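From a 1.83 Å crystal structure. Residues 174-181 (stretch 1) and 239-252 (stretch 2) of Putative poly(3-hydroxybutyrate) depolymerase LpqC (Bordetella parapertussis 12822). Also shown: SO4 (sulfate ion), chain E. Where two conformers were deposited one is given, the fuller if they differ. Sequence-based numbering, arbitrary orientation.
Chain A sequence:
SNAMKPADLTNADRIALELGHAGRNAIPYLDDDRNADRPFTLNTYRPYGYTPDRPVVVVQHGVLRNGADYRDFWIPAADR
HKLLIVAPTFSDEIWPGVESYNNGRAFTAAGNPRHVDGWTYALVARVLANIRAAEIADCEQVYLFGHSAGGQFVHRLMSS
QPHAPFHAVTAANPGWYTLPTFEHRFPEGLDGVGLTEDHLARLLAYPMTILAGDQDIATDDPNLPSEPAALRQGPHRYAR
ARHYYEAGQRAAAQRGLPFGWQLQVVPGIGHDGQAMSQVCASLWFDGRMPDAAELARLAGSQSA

Stretch 1 (174-181) PGWYTLPT
Stretch 2, residues 239-252: ARARHYYEAGQRAA

An irregular segment can pack closely against a helix when its side chains suit the helix surface, and this putative depolymerase offers a worked example. Residues 239-252 are helical throughout (phi/psi near -62/-43), with i to i+4 hydrogen bonds such as Tyr244 N to Arg240 O (2.9 Å). Residues 174-181 form no regular structure; from Trp176 to Leu179 they are largely extended, with Tyr177 at -133/149 and Leu179 at -79/150. The two segments run in the same direction: CA atoms pair Trp176 with Arg240 (6.3 Å), Leu179 with Tyr244 (6.6 Å) and Pro180 with Gly248 (6.0 Å). Together they bury 545 Å².

The principal bump is Tyr177 (chi1 m, chi2 -97°), which points toward the helix and fits among Arg240, Ala241 and Tyr244. Ala241 has only a methyl group here, and Tyr177 OH comes within 3.4 Å of Ala241 CB. Tyr244 (chi1 t, chi2 62°) lies in an offset stack with Tyr177, centroids 4.3 Å apart and planes at 20°. The offset places Tyr244 CB over the Tyr177 face, 3.6 Å from the ring centroid; Tyr177 CD1 and Tyr244 CG approach to 3.1 Å.

The second bump is Pro180, its ring C-gamma endo. It sits against a run of small residues: Pro180 CD meets Ala247 CB at 3.8 Å, Pro180 CG reaches Gly248 N at 3.8 Å, and Pro180 CG lies 4.2 Å from Ala251 CB. Leu179 (m, t) brings CD2 to the edge of the His243 ring, 4.1 Å from His243 ND1.

Polar contacts are few. Extended Arg240 (m, t, t, chi4 167°) donates from NH1 to Gly175 O, 2.8 Å at 165°, while a water bridges Thr178 O and Tyr244 OH, 2.7 Å from each.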

ATOM      1  N   PRO A 174      -0.750   9.149  -2.834  1.00 17.72           N
ATOM      2  CA  PRO A 174      -2.121   9.035  -2.306  1.00 17.98           C
ATOM      3  C   PRO A 174      -2.959  10.279  -2.645  1.00 17.45           C
ATOM      4  O   PRO A 174      -2.420  11.397  -2.578  1.00 16.82           O
ATOM      5  CB  PRO A 174      -1.914   8.982  -0.766  1.00 18.79           C
ATOM      6  CG  PRO A 174      -0.498   8.418  -0.611  1.00 18.32           C
ATOM      7  CD  PRO A 174       0.272   9.054  -1.757  1.00 19.61           C
ATOM      8  N   GLY A 175      -4.266  10.092  -2.924  1.00 16.35           N
ATOM      9  CA  GLY A 175      -5.157  11.230  -3.229  1.00 17.36           C
ATOM     10  C   GLY A 175      -5.362  12.134  -2.004  1.00 17.74           C
ATOM     11  O   GLY A 175      -5.500  13.336  -2.156  1.00 18.85           O
ATOM     12  N   TRP A 176      -5.383  11.564  -0.797  1.00 17.13           N
ATOM     13  CA  TRP A 176      -5.469  12.354   0.437  1.00 17.73           C
ATOM     14  C   TRP A 176      -5.110  11.419   1.612  1.00 17.82           C
ATOM     15  O   TRP A 176      -4.921  10.231   1.408  1.00 17.49           O
ATOM     16  CB  TRP A 176      -6.878  12.984   0.625  1.00 18.29           C
ATOM     17  CG  TRP A 176      -7.906  12.052   1.121  1.00 20.56           C
ATOM     18  CD1 TRP A 176      -8.399  10.940   0.467  1.00 22.90           C
ATOM     19  CD2 TRP A 176      -8.613  12.128   2.372  1.00 22.02           C
ATOM     20  NE1 TRP A 176      -9.346  10.327   1.256  1.00 22.83           N
ATOM     21  CE2 TRP A 176      -9.522  11.044   2.406  1.00 24.53           C
ATOM     22  CE3 TRP A 176      -8.597  13.033   3.445  1.00 21.83           C
ATOM     23  CZ2 TRP A 176     -10.381  10.799   3.502  1.00 21.27           C
ATOM     24  CZ3 TRP A 176      -9.487  12.795   4.549  1.00 22.91           C
ATOM     25  CH2 TRP A 176     -10.347  11.695   4.554  1.00 23.51           C
ATOM     26  N   TYR A 177      -5.030  11.962   2.818  1.00 17.59           N
ATOM     27  CA  TYR A 177      -4.380  11.231   3.896  1.00 17.86           C
ATOM     28  C   TYR A 177      -5.225  11.267   5.158  1.00 18.99           C
ATOM     29  O   TYR A 177      -5.878  12.270   5.505  1.00 18.29           O
ATOM     30  CB  TYR A 177      -3.023  11.880   4.229  1.00 17.96           C
ATOM     31  CG  TYR A 177      -1.993  11.825   3.128  1.00 17.25           C
ATOM     32  CD1 TYR A 177      -1.002  10.808   3.124  1.00 18.42           C
ATOM     33  CD2 TYR A 177      -2.030  12.739   2.054  1.00 17.62           C
ATOM     34  CE1 TYR A 177      -0.065  10.735   2.117  1.00 18.24           C
ATOM     35  CE2 TYR A 177      -1.087  12.663   1.026  1.00 16.64           C
ATOM     36  CZ  TYR A 177      -0.112  11.654   1.087  1.00 17.79           C
ATOM     37  OH  TYR A 177       0.808  11.578   0.088  1.00 17.54           O
ATOM     38  N   THR A 178      -5.101  10.192   5.912  1.00 16.91           N
ATOM     39  CA  THR A 178      -5.538  10.182   7.323  1.00 17.45           C
ATOM     40  C   THR A 178      -4.407  10.875   8.098  1.00 16.38           C
ATOM     41  O   THR A 178      -3.258  10.380   8.139  1.00 18.06           O
ATOM     42  CB  THR A 178      -5.595   8.716   7.820  1.00 16.23           C
ATOM     43  OG1 THR A 178      -6.705   8.039   7.175  1.00 20.15           O
ATOM     44  CG2 THR A 178      -5.871   8.695   9.338  1.00 17.89           C
ATOM     45  N   LEU A 179      -4.727  11.980   8.747  1.00 16.87           N
ATOM     46  CA  LEU A 179      -3.689  12.734   9.447  1.00 18.40           C
ATOM     47  C   LEU A 179      -3.366  12.082  10.789  1.00 17.90           C
ATOM     48  O   LEU A 179      -4.238  11.497  11.390  1.00 18.76           O
ATOM     49  CB  LEU A 179      -4.199  14.160   9.697  1.00 17.96           C
ATOM     50  CG  LEU A 179      -4.582  14.874   8.413  1.00 18.95           C
ATOM     51  CD1 LEU A 179      -5.254  16.231   8.753  1.00 25.02           C
ATOM     52  CD2 LEU A 179      -3.325  15.050   7.566  1.00 22.88           C
ATOM     53  N   PRO A 180      -2.112  12.210  11.255  1.00 19.68           N
ATOM     54  CA  PRO A 180      -1.647  11.495  12.470  1.00 19.45           C
ATOM     55  C   PRO A 180      -2.070  12.284  13.719  1.00 19.66           C
ATOM     56  O   PRO A 180      -1.245  12.892  14.416  1.00 19.65           O
ATOM     57  CB  PRO A 180      -0.127  11.456  12.286  1.00 19.56           C
ATOM     58  CG  PRO A 180       0.144  12.714  11.456  1.00 19.33           C
ATOM     59  CD  PRO A 180      -1.029  12.974  10.604  1.00 19.94           C
ATOM     60  N   THR A 181      -3.362  12.236  13.996  1.00 20.15           N
ATOM     61  CA  THR A 181      -3.950  12.991  15.103  1.00 20.92           C
ATOM     62  C   THR A 181      -5.323  12.430  15.418  1.00 20.62           C
ATOM     63  O   THR A 181      -6.041  11.969  14.538  1.00 18.56           O
ATOM     64  CB  THR A 181      -4.113  14.511  14.767  1.00 20.28           C
ATOM     65  OG1 THR A 181      -4.746  15.166  15.877  1.00 21.32           O
ATOM     66  CG2 THR A 181      -4.994  14.749  13.524  1.00 24.94           C
ATOM     67  N   ALA A 239       0.928  18.608  -3.288  1.00 16.77           N
ATOM     68  CA  ALA A 239       0.780  19.437  -2.062  1.00 15.80           C
ATOM     69  C   ALA A 239       0.360  18.601  -0.853  1.00 16.49           C
ATOM     70  O   ALA A 239       0.849  18.828   0.253  1.00 15.35           O
ATOM     71  CB  ALA A 239      -0.214  20.565  -2.253  1.00 17.26           C
ATOM     72  N   ARG A 240      -0.575  17.668  -1.059  1.00 15.15           N
ATOM     73  CA  ARG A 240      -1.074  16.890   0.056  1.00 16.51           C
ATOM     74  C   ARG A 240      -0.002  16.009   0.659  1.00 16.05           C
ATOM     75  O   ARG A 240       0.003  15.779   1.896  1.00 15.82           O
ATOM     76  CB  ARG A 240      -2.282  16.048  -0.354  1.00 17.09           C
ATOM     77  CG  ARG A 240      -3.397  16.924  -0.800  1.00 16.19           C
ATOM     78  CD  ARG A 240      -4.680  16.172  -1.190  1.00 17.75           C
ATOM     79  NE  ARG A 240      -5.639  17.156  -1.696  1.00 19.15           N
ATOM     80  CZ  ARG A 240      -6.764  16.865  -2.349  1.00 23.41           C
ATOM     81  NH1 ARG A 240      -7.090  15.608  -2.597  1.00 24.38           N
ATOM     82  NH2 ARG A 240      -7.556  17.833  -2.794  1.00 19.56           N
ATOM     83  N   ALA A 241       0.874  15.480  -0.196  1.00 15.23           N
ATOM     84  CA  ALA A 241       2.010  14.655   0.254  1.00 15.23           C
ATOM     85  C   ALA A 241       2.911  15.457   1.216  1.00 16.48           C
ATOM     86  O   ALA A 241       3.264  15.003   2.304  1.00 15.88           O
ATOM     87  CB  ALA A 241       2.831  14.149  -0.973  1.00 14.49           C
ATOM     88  N   ARG A 242       3.196  16.707   0.870  1.00 17.42           N
ATOM     89  CA  ARG A 242       4.029  17.573   1.720  1.00 17.96           C
ATOM     90  C   ARG A 242       3.317  17.912   3.030  1.00 17.96           C
ATOM     91  O   ARG A 242       3.937  17.988   4.092  1.00 18.74           O
ATOM     92  CB  ARG A 242       4.356  18.901   1.008  1.00 19.03           C
ATOM     93  CG  ARG A 242       5.020  18.764  -0.362  1.00 25.93           C
ATOM     94  CD  ARG A 242       5.944  20.026  -0.625  1.00 32.12           C
ATOM     95  NE  ARG A 242       7.248  19.694  -0.038  1.00 41.41           N
ATOM     96  CZ  ARG A 242       8.335  19.311  -0.715  1.00 43.97           C
ATOM     97  NH1 ARG A 242       9.442  18.996  -0.045  1.00 45.39           N
ATOM     98  NH2 ARG A 242       8.341  19.263  -2.050  1.00 43.97           N
ATOM     99  N   HIS A 243       2.015  18.107   2.939  1.00 19.03           N
ATOM    100  CA  HIS A 243       1.172  18.421   4.090  1.00 18.00           C
ATOM    101  C   HIS A 243       1.233  17.230   5.067  1.00 18.28           C
ATOM    102  O   HIS A 243       1.408  17.447   6.266  1.00 17.71           O
ATOM    103  CB  HIS A 243      -0.247  18.692   3.609  1.00 18.68           C
ATOM    104  CG  HIS A 243      -1.202  19.138   4.676  1.00 20.80           C
ATOM    105  ND1 HIS A 243      -1.896  18.247   5.469  1.00 26.62           N
ATOM    106  CD2 HIS A 243      -1.608  20.371   5.058  1.00 21.31           C
ATOM    107  CE1 HIS A 243      -2.681  18.915   6.307  1.00 24.45           C
ATOM    108  NE2 HIS A 243      -2.525  20.206   6.081  1.00 24.47           N
ATOM    109  N   TYR A 244       1.075  16.005   4.559  1.00 16.84           N
ATOM    110  CA  TYR A 244       1.101  14.800   5.411  1.00 17.71           C
ATOM    111  C   TYR A 244       2.433  14.634   6.137  1.00 16.56           C
ATOM    112  O   TYR A 244       2.484  14.401   7.365  1.00 15.44           O
ATOM    113  CB  TYR A 244       0.801  13.551   4.557  1.00 17.83           C
ATOM    114  CG  TYR A 244       0.748  12.250   5.307  1.00 18.68           C
ATOM    115  CD1 TYR A 244      -0.208  12.010   6.332  1.00 17.02           C
ATOM    116  CD2 TYR A 244       1.607  11.195   4.926  1.00 17.58           C
ATOM    117  CE1 TYR A 244      -0.247  10.739   6.992  1.00 17.57           C
ATOM    118  CE2 TYR A 244       1.525   9.964   5.539  1.00 19.89           C
ATOM    119  CZ  TYR A 244       0.600   9.758   6.568  1.00 18.43           C
ATOM    120  OH  TYR A 244       0.546   8.498   7.149  1.00 19.48           O
ATOM    121  N   TYR A 245       3.495  14.744   5.358  1.00 17.18           N
ATOM    122  CA  TYR A 245       4.848  14.707   5.889  1.00 18.04           C
ATOM    123  C   TYR A 245       5.070  15.700   7.040  1.00 17.91           C
ATOM    124  O   TYR A 245       5.548  15.333   8.100  1.00 18.16           O
ATOM    125  CB  TYR A 245       5.872  14.889   4.779  1.00 18.32           C
ATOM    126  CG  TYR A 245       7.292  14.816   5.296  1.00 19.05           C
ATOM    127  CD1 TYR A 245       7.869  13.587   5.646  1.00 18.27           C
ATOM    128  CD2 TYR A 245       8.059  15.974   5.445  1.00 22.33           C
ATOM    129  CE1 TYR A 245       9.193  13.534   6.101  1.00 16.32           C
ATOM    130  CE2 TYR A 245       9.380  15.913   5.929  1.00 20.58           C
ATOM    131  CZ  TYR A 245       9.922  14.702   6.232  1.00 21.51           C
ATOM    132  OH  TYR A 245      11.214  14.653   6.701  1.00 23.72           O
ATOM    133  N   GLU A 246       4.685  16.960   6.852  0.50 16.86           N
ATOM    134  CA  GLU A 246       4.877  17.952   7.921  0.50 17.50           C
ATOM    135  C   GLU A 246       3.987  17.654   9.142  0.50 17.30           C
ATOM    136  O   GLU A 246       4.406  17.878  10.295  0.50 16.68           O
ATOM    137  CB  GLU A 246       4.664  19.387   7.392  0.50 17.90           C
ATOM    138  CG  GLU A 246       5.688  19.832   6.311  0.50 20.69           C
ATOM    139  CD  GLU A 246       5.077  20.788   5.277  0.50 24.72           C
ATOM    140  OE1 GLU A 246       5.823  21.438   4.504  0.50 24.38           O
ATOM    141  OE2 GLU A 246       3.831  20.858   5.214  0.50 26.98           O
ATOM    142  N   ALA A 247       2.786  17.117   8.892  1.00 17.20           N
ATOM    143  CA  ALA A 247       1.854  16.774   9.970  1.00 17.47           C
ATOM    144  C   ALA A 247       2.445  15.672  10.849  1.00 17.51           C
ATOM    145  O   ALA A 247       2.317  15.712  12.078  1.00 17.95           O
ATOM    146  CB  ALA A 247       0.493  16.275   9.351  1.00 16.48           C
ATOM    147  N   GLY A 248       3.100  14.710  10.223  1.00 16.58           N
ATOM    148  CA  GLY A 248       3.779  13.631  10.954  1.00 18.28           C
ATOM    149  C   GLY A 248       4.973  14.174  11.756  1.00 18.78           C
ATOM    150  O   GLY A 248       5.148  13.835  12.942  1.00 17.00           O
ATOM    151  N   GLN A 249       5.751  15.049  11.125  1.00 18.62           N
ATOM    152  CA  GLN A 249       6.889  15.723  11.777  1.00 20.87           C
ATOM    153  C   GLN A 249       6.415  16.426  13.047  1.00 18.77           C
ATOM    154  O   GLN A 249       7.018  16.249  14.114  1.00 17.78           O
ATOM    155  CB  GLN A 249       7.492  16.760  10.827  1.00 20.79           C
ATOM    156  CG  GLN A 249       9.021  16.731  10.743  1.00 28.22           C
ATOM    157  CD  GLN A 249       9.562  17.475   9.486  1.00 28.09           C
ATOM    158  OE1 GLN A 249       8.853  18.286   8.876  1.00 33.40           O
ATOM    159  NE2 GLN A 249      10.801  17.179   9.109  1.00 33.01           N
ATOM    160  N   ARG A 250       5.318  17.180  12.932  1.00 19.00           N
ATOM    161  CA  ARG A 250       4.790  17.925  14.087  1.00 20.94           C
ATOM    162  C   ARG A 250       4.197  17.007  15.146  1.00 20.03           C
ATOM    163  O   ARG A 250       4.418  17.268  16.352  1.00 18.59           O
ATOM    164  CB  ARG A 250       3.775  18.970  13.692  1.00 21.13           C
ATOM    165  CG  ARG A 250       4.440  20.179  13.006  1.00 31.02           C
ATOM    166  CD  ARG A 250       3.433  21.299  12.857  1.00 42.68           C
ATOM    167  NE  ARG A 250       2.291  20.798  12.080  1.00 50.43           N
ATOM    168  CZ  ARG A 250       2.172  20.902  10.752  1.00 52.30           C
ATOM    169  NH1 ARG A 250       3.104  21.532  10.044  1.00 54.71           N
ATOM    170  NH2 ARG A 250       1.103  20.402  10.141  1.00 52.37           N
ATOM    171  N   ALA A 251       3.465  15.965  14.717  1.00 17.27           N
ATOM    172  CA  ALA A 251       2.907  14.996  15.678  1.00 17.53           C
ATOM    173  C   ALA A 251       4.014  14.352  16.508  1.00 17.39           C
ATOM    174  O   ALA A 251       3.857  14.158  17.724  1.00 17.33           O
ATOM    175  CB  ALA A 251       2.057  13.882  14.960  1.00 17.08           C
ATOM    176  N   ALA A 252       5.118  13.980  15.860  1.00 17.22           N
ATOM    177  CA  ALA A 252       6.229  13.299  16.563  1.00 16.89           C
ATOM    178  C   ALA A 252       6.895  14.271  17.514  1.00 16.50           C
ATOM    179  O   ALA A 252       7.186  13.938  18.682  1.00 15.91           O
ATOM    180  CB  ALA A 252       7.279  12.742  15.536  1.00 15.60           C
TER
HETATM  181  S   SO4 E 304      -6.842   8.770  -5.405  1.00 31.61           S
HETATM  182  O1  SO4 E 304      -5.958   8.281  -4.346  1.00 29.14           O
HETATM  183  O2  SO4 E 304      -8.129   9.077  -4.764  1.00 34.35           O
HETATM  184  O3  SO4 E 304      -6.401   9.960  -6.075  1.00 34.06           O
HETATM  185  O4  SO4 E 304      -7.213   7.738  -6.352  1.00 36.43           O
HETATM  186  O   HOH W   1      -1.551   8.330   8.802  1.00 18.66           O